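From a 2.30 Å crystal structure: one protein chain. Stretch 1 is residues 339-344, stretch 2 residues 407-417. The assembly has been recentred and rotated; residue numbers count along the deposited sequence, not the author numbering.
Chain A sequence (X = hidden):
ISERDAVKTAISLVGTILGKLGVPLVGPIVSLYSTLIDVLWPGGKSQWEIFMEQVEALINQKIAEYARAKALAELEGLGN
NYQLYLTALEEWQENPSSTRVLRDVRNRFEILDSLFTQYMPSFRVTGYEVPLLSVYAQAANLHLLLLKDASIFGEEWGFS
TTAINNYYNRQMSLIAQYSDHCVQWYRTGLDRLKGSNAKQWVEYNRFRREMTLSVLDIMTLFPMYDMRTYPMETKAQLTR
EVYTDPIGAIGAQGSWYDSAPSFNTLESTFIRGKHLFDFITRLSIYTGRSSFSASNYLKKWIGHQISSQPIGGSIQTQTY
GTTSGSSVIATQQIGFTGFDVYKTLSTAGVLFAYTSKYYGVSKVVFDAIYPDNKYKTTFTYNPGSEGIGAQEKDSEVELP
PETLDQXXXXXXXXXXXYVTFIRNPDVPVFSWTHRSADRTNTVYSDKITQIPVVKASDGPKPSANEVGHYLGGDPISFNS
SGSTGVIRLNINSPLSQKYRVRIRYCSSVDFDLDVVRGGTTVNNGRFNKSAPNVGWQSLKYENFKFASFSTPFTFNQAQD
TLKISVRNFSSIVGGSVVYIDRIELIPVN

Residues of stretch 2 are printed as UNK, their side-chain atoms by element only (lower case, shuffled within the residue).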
ATOM      1  N   PHE A 339     -15.036  10.523  -8.601  1.00 21.00           N
ATOM      2  CA  PHE A 339     -15.514  10.044  -7.298  1.00 20.67           C
ATOM      3  C   PHE A 339     -14.608   8.991  -6.650  1.00 20.93           C
ATOM      4  O   PHE A 339     -14.294   7.938  -7.248  1.00 21.03           O
ATOM      5  CB  PHE A 339     -16.920   9.413  -7.423  1.00 20.49           C
ATOM      6  CG  PHE A 339     -18.068  10.407  -7.355  1.00 20.90           C
ATOM      7  CD1 PHE A 339     -18.835  10.675  -8.484  1.00 16.95           C
ATOM      8  CD2 PHE A 339     -18.397  11.040  -6.154  1.00 22.55           C
ATOM      9  CE1 PHE A 339     -19.886  11.575  -8.446  1.00 19.70           C
ATOM     10  CE2 PHE A 339     -19.492  11.957  -6.090  1.00 22.63           C
ATOM     11  CZ  PHE A 339     -20.233  12.216  -7.251  1.00 20.33           C
ATOM     12  N   ASP A 340     -14.240   9.282  -5.405  1.00 20.59           N
ATOM     13  CA  ASP A 340     -13.698   8.329  -4.472  1.00 20.26           C
ATOM     14  C   ASP A 340     -14.856   7.601  -3.795  1.00 20.95           C
ATOM     15  O   ASP A 340     -15.572   8.205  -2.968  1.00 21.70           O
ATOM     16  CB  ASP A 340     -12.882   9.064  -3.397  1.00 20.06           C
ATOM     17  CG  ASP A 340     -11.476   9.473  -3.887  1.00 20.34           C
ATOM     18  OD1 ASP A 340     -11.078   9.160  -5.025  1.00 19.53           O
ATOM     19  OD2 ASP A 340     -10.764  10.151  -3.135  1.00 21.13           O
ATOM     20  N   VAL A 341     -15.063   6.333  -4.164  1.00 19.30           N
ATOM     21  CA  VAL A 341     -15.935   5.456  -3.414  1.00 18.81           C
ATOM     22  C   VAL A 341     -15.178   4.909  -2.185  1.00 19.04           C
ATOM     23  O   VAL A 341     -14.324   4.059  -2.308  1.00 17.48           O
ATOM     24  CB  VAL A 341     -16.447   4.326  -4.287  1.00 19.01           C
ATOM     25  CG1 VAL A 341     -17.311   3.386  -3.492  1.00 16.88           C
ATOM     26  CG2 VAL A 341     -17.231   4.899  -5.458  1.00 18.31           C
ATOM     27  N   TYR A 342     -15.495   5.427  -1.004  1.00 19.18           N
ATOM     28  CA  TYR A 342     -14.768   5.064   0.211  1.00 19.70           C
ATOM     29  C   TYR A 342     -15.359   3.883   0.991  1.00 19.51           C
ATOM     30  O   TYR A 342     -14.721   3.364   1.893  1.00 19.61           O
ATOM     31  CB  TYR A 342     -14.566   6.302   1.102  1.00 19.59           C
ATOM     32  CG  TYR A 342     -15.837   7.005   1.488  1.00 21.59           C
ATOM     33  CD1 TYR A 342     -16.557   6.618   2.634  1.00 21.15           C
ATOM     34  CD2 TYR A 342     -16.342   8.044   0.700  1.00 20.71           C
ATOM     35  CE1 TYR A 342     -17.783   7.255   2.974  1.00 21.67           C
ATOM     36  CE2 TYR A 342     -17.546   8.688   1.037  1.00 20.93           C
ATOM     37  CZ  TYR A 342     -18.248   8.300   2.173  1.00 20.40           C
ATOM     38  OH  TYR A 342     -19.436   8.937   2.478  1.00 21.36           O
ATOM     39  N   LYS A 343     -16.566   3.452   0.642  1.00 19.64           N
ATOM     40  CA  LYS A 343     -17.195   2.333   1.339  1.00 19.49           C
ATOM     41  C   LYS A 343     -18.207   1.683   0.445  1.00 19.27           C
ATOM     42  O   LYS A 343     -18.932   2.355  -0.276  1.00 19.83           O
ATOM     43  CB  LYS A 343     -17.879   2.790   2.629  1.00 19.57           C
ATOM     44  CG  LYS A 343     -18.685   1.672   3.324  1.00 22.52           C
ATOM     45  CD  LYS A 343     -18.909   1.976   4.786  1.00 27.54           C
ATOM     46  CE  LYS A 343     -20.324   2.246   5.119  1.00 30.51           C
ATOM     47  NZ  LYS A 343     -20.915   1.135   5.897  1.00 31.31           N
ATOM     48  N   THR A 344     -18.218   0.356   0.456  1.00 19.15           N
ATOM     49  CA  THR A 344     -19.209  -0.408  -0.232  1.00 18.95           C
ATOM     50  C   THR A 344     -19.812  -1.274   0.843  1.00 20.19           C
ATOM     51  O   THR A 344     -19.091  -1.762   1.730  1.00 20.10           O
ATOM     52  CB  THR A 344     -18.613  -1.297  -1.385  1.00 18.85           C
ATOM     53  OG1 THR A 344     -17.637  -2.223  -0.868  1.00 16.26           O
ATOM     54  CG2 THR A 344     -17.985  -0.419  -2.484  1.00 19.07           C
ATOM     55  N   UNK A 407     -15.393  11.601  10.594  1.00 31.87           N
ATOM     56  CA  UNK A 407     -16.197  10.779   9.725  1.00 30.84           C
ATOM     57  C   UNK A 407     -15.338  10.035   8.688  1.00 29.40           C
ATOM     58  O   UNK A 407     -14.250  10.489   8.318  1.00 27.80           O
ATOM     59  c   UNK A 407     -16.614  13.080   9.346  1.00 32.46           C
ATOM     60  c   UNK A 407     -17.162  11.770   9.077  1.00 30.24           C
ATOM     61  c   UNK A 407     -15.830  13.006  10.584  1.00 31.82           C
ATOM     62  N   UNK A 408     -15.828   8.866   8.293  1.00 28.57           N
ATOM     63  CA  UNK A 408     -15.136   8.039   7.321  1.00 27.29           C
ATOM     64  C   UNK A 408     -14.890   8.743   5.977  1.00 26.64           C
ATOM     65  O   UNK A 408     -13.873   8.481   5.339  1.00 26.32           O
ATOM     66  n   UNK A 408     -17.835   5.557   6.477  1.00 24.02           N
ATOM     67  o   UNK A 408     -17.869   7.801   6.560  1.00 27.11           O
ATOM     68  c   UNK A 408     -15.808   6.664   7.176  1.00 27.06           C
ATOM     69  c   UNK A 408     -17.269   6.728   6.721  1.00 26.24           C
ATOM     70  N   UNK A 409     -15.781   9.664   5.581  1.00 26.06           N
ATOM     71  CA  UNK A 409     -15.594  10.457   4.338  1.00 25.39           C
ATOM     72  C   UNK A 409     -14.447  11.476   4.389  1.00 26.43           C
ATOM     73  O   UNK A 409     -14.081  12.076   3.334  1.00 25.50           O
ATOM     74  c   UNK A 409     -16.947  13.356   5.042  1.00 25.22           C
ATOM     75  c   UNK A 409     -17.469  12.082   4.877  1.00 25.52           C
ATOM     76  c   UNK A 409     -18.582  11.705   5.648  1.00 27.21           C
ATOM     77  o   UNK A 409     -19.140  14.738   7.674  1.00 31.67           O
ATOM     78  c   UNK A 409     -17.510  14.254   5.982  1.00 29.85           C
ATOM     79  c   UNK A 409     -19.166  12.595   6.604  1.00 27.45           C
ATOM     80  c   UNK A 409     -18.614  13.855   6.755  1.00 28.93           C
ATOM     81  c   UNK A 409     -16.877  11.138   3.882  1.00 25.87           C
ATOM     82  N   UNK A 410     -13.914  11.706   5.597  1.00 26.48           N
ATOM     83  CA  UNK A 410     -12.655  12.438   5.771  1.00 28.52           C
ATOM     84  C   UNK A 410     -11.436  11.532   5.963  1.00 26.51           C
ATOM     85  O   UNK A 410     -10.387  11.832   5.436  1.00 27.78           O
ATOM     86  o   UNK A 410     -13.837  15.407   8.915  1.00 37.49           O
ATOM     87  c   UNK A 410     -12.750  13.480   6.897  1.00 28.61           C
ATOM     88  c   UNK A 410     -13.994  15.639   7.678  1.00 33.96           C
ATOM     89  c   UNK A 410     -13.918  14.474   6.662  1.00 32.84           C
ATOM     90  o   UNK A 410     -14.208  16.804   7.217  1.00 40.39           O
ATOM     91  N   UNK A 411     -11.577  10.400   6.651  1.00 24.81           N
ATOM     92  CA  UNK A 411     -10.416   9.591   7.020  1.00 22.92           C
ATOM     93  C   UNK A 411     -10.241   8.242   6.266  1.00 22.13           C
ATOM     94  O   UNK A 411      -9.404   7.415   6.640  1.00 22.06           O
ATOM     95  c   UNK A 411     -10.418   9.372   8.502  1.00 22.62           C
ATOM     96  N   UNK A 412     -11.000   8.030   5.199  1.00 20.07           N
ATOM     97  CA  UNK A 412     -10.950   6.785   4.464  1.00 19.25           C
ATOM     98  C   UNK A 412      -9.522   6.490   3.945  1.00 18.50           C
ATOM     99  O   UNK A 412      -8.793   7.405   3.575  1.00 16.96           O
ATOM    100  c   UNK A 412     -11.597   9.807   0.273  1.00 20.27           C
ATOM    101  c   UNK A 412     -11.132   7.581   1.088  1.00 20.78           C
ATOM    102  c   UNK A 412     -11.009   8.549   0.093  1.00 18.67           C
ATOM    103  c   UNK A 412     -11.841   7.837   2.274  1.00 20.18           C
ATOM    104  c   UNK A 412     -12.441   9.116   2.440  1.00 20.26           C
ATOM    105  o   UNK A 412     -11.458  10.768  -0.730  1.00 21.10           O
ATOM    106  c   UNK A 412     -12.306  10.110   1.444  1.00 17.77           C
ATOM    107  c   UNK A 412     -11.986   6.768   3.324  1.00 18.84           C
ATOM    108  N   UNK A 413      -9.130   5.217   3.952  1.00 17.70           N
ATOM    109  CA  UNK A 413      -7.761   4.858   3.560  1.00 17.38           C
ATOM    110  C   UNK A 413      -7.647   4.423   2.095  1.00 17.16           C
ATOM    111  O   UNK A 413      -6.561   4.516   1.529  1.00 17.70           O
ATOM    112  o   UNK A 413      -8.007   2.642   4.537  1.00 17.96           O
ATOM    113  c   UNK A 413      -7.183   3.796   4.493  1.00 17.68           C
ATOM    114  N   UNK A 414      -8.762   3.990   1.494  1.00 16.13           N
ATOM    115  CA  UNK A 414      -8.805   3.435   0.143  1.00 16.08           C
ATOM    116  C   UNK A 414     -10.036   3.881  -0.588  1.00 16.26           C
ATOM    117  O   UNK A 414     -10.998   4.357   0.025  1.00 15.11           O
ATOM    118  c   UNK A 414      -6.425   0.764   0.052  1.00 14.46           C
ATOM    119  c   UNK A 414      -5.938   0.858   2.202  1.00 15.83           C
ATOM    120  n   UNK A 414      -5.490   0.459   1.015  1.00 20.76           N
ATOM    121  c   UNK A 414      -8.766   1.885   0.164  1.00 16.10           C
ATOM    122  n   UNK A 414      -7.137   1.396   2.029  1.00 16.54           N
ATOM    123  c   UNK A 414      -7.480   1.334   0.689  1.00 14.82           C
ATOM    124  N   UNK A 415      -9.978   3.753  -1.920  1.00 16.96           N
ATOM    125  CA  UNK A 415     -11.097   4.090  -2.805  1.00 16.47           C
ATOM    126  C   UNK A 415     -11.300   2.899  -3.730  1.00 16.48           C
ATOM    127  O   UNK A 415     -10.325   2.175  -3.996  1.00 16.42           O
ATOM    128  c   UNK A 415      -9.483   6.262  -5.526  1.00 17.17           C
ATOM    129  c   UNK A 415      -9.651   5.119  -4.602  1.00 14.29           C
ATOM    130  n   UNK A 415      -6.716   6.313  -4.790  1.00 19.78           N
ATOM    131  n   UNK A 415      -8.775   7.368  -4.895  1.00 19.37           N
ATOM    132  c   UNK A 415     -10.774   5.343  -3.619  1.00 16.92           C
ATOM    133  c   UNK A 415      -7.492   7.366  -4.545  1.00 19.87           C
ATOM    134  n   UNK A 415      -6.975   8.443  -3.974  1.00 19.99           N
ATOM    135  N   UNK A 416     -12.533   2.697  -4.218  1.00 15.95           N
ATOM    136  CA  UNK A 416     -12.830   1.615  -5.166  1.00 16.20           C
ATOM    137  C   UNK A 416     -12.129   1.915  -6.493  1.00 16.80           C
ATOM    138  O   UNK A 416     -12.244   3.034  -7.024  1.00 16.35           O
ATOM    139  c   UNK A 416     -14.340   1.429  -5.400  1.00 16.01           C
ATOM    140  c   UNK A 416     -14.757   0.257  -6.321  1.00 16.71           C
ATOM    141  c   UNK A 416     -14.340  -1.070  -5.664  1.00 13.94           C
ATOM    142  c   UNK A 416     -16.277   0.282  -6.610  1.00 16.19           C
ATOM    143  N   UNK A 417     -11.433   0.910  -7.027  1.00 16.25           N
ATOM    144  CA  UNK A 417     -10.683   1.066  -8.241  1.00 17.17           C
ATOM    145  C   UNK A 417     -11.262   0.256  -9.403  1.00 17.21           C
ATOM    146  O   UNK A 417     -11.283   0.723 -10.540  1.00 18.13           O
ATOM    147  c   UNK A 417      -9.212   0.672  -7.988  1.00 18.61           C
ATOM    148  n   UNK A 417      -7.280   0.033  -9.281  1.00 22.74           N
ATOM    149  c   UNK A 417      -8.312   0.817  -9.233  1.00 21.00           C
ATOM    150  o   UNK A 417      -8.568   1.615 -10.131  1.00 27.25           O
TER
HETATM  151  O   HOH W   1     -13.281   5.576  -6.216  1.00 19.25           O
HETATM  152  O   HOH W   2      -8.347  11.099  -3.629  1.00 28.08           O
HETATM  153  O   HOH W   3     -20.284   8.308   4.846  1.00 34.67           O

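Position 407 has three side-chain carbons that close a ring onto the backbone N. It touches nothing on stretch 1. It is Pro407, at the N-cap position before a short helix.

Position 408 has two carbons, the second carrying one O and one N. This planar amide end comes nearer to stretch 1 than its sideways CB suggests. Its O lies 3.6 Å from Tyr342 CE1. The residue is Asn408. Water 3 joins the two side chains, 3.0 Å from Asn408 OD1 and 2.6 Å from Tyr342 OH.

Position 409 has one carbon, then a six-carbon ring bearing one O. The ring end leads away, so the near part is the base of the side chain. Its CB is 3.6 Å from Tyr342 CZ, and its CA sits over the face of the Tyr342 ring as a CH-pi contact. It is Tyr409.

Position 410 has three carbons, the third carrying two O. This carboxylate is Glu410, exposed and out of reach. Glu410 N donates a backbone hydrogen bond to Pro407 O at 3.0 Å.

Position 411 has a single carbon. It is Ala411, buried but also out of reach.

Position 412 again has one carbon and a six-carbon ring with one O. CB points toward stretch 1. The ring O is 2.6 Å from Asp340 OD2. Tyr342 CB lies over one face of the ring, 3.3 Å from the ring carbon bonded to CB. It is Tyr412, and its OH donates a hydrogen bond to Asp340 OD2.

Position 413 has one carbon and one O. It is Ser413, pointing away.

Position 414 has one carbon and a five-membered ring of three C and two N. The ring leads away from stretch 1. It is His414, and His414 ND1 donates to Ser413 OG at 2.9 Å.

Position 415 has three carbons, an N, then a carbon with two more N. The chain N before the last carbon is 2.9 Å from Asp340 OD1. It is Arg415, and its NE forms a salt bridge and hydrogen bond with Asp340 OD1. Water 2 links Arg415 NH2 to Asp340 OD2.

Position 416 has four carbons, forked at the second. Its CB is 3.8 Å from Val341 CB. Its N donates to Val341 O at 3.0 Å. It is Leu416.

Position 417 has two carbons, the second carrying one O and one N. It is Asn417, out of reach.

The strands cross at 106°, and one direct backbone hydrogen bond joins them, Leu416 N to Val341 O. Arg415 CA is also 3.3 Å from Val341 O. Water 1 extends the link, bridging Leu416 O to Phe339 O and Val341 N. Around this point Asp340 holds Tyr412 and Arg415 through its two carboxylate oxygens, while Tyr342 packs against Tyr409 and Tyr412.

Stretch 2 (407-417) PNYEAYSHRLN
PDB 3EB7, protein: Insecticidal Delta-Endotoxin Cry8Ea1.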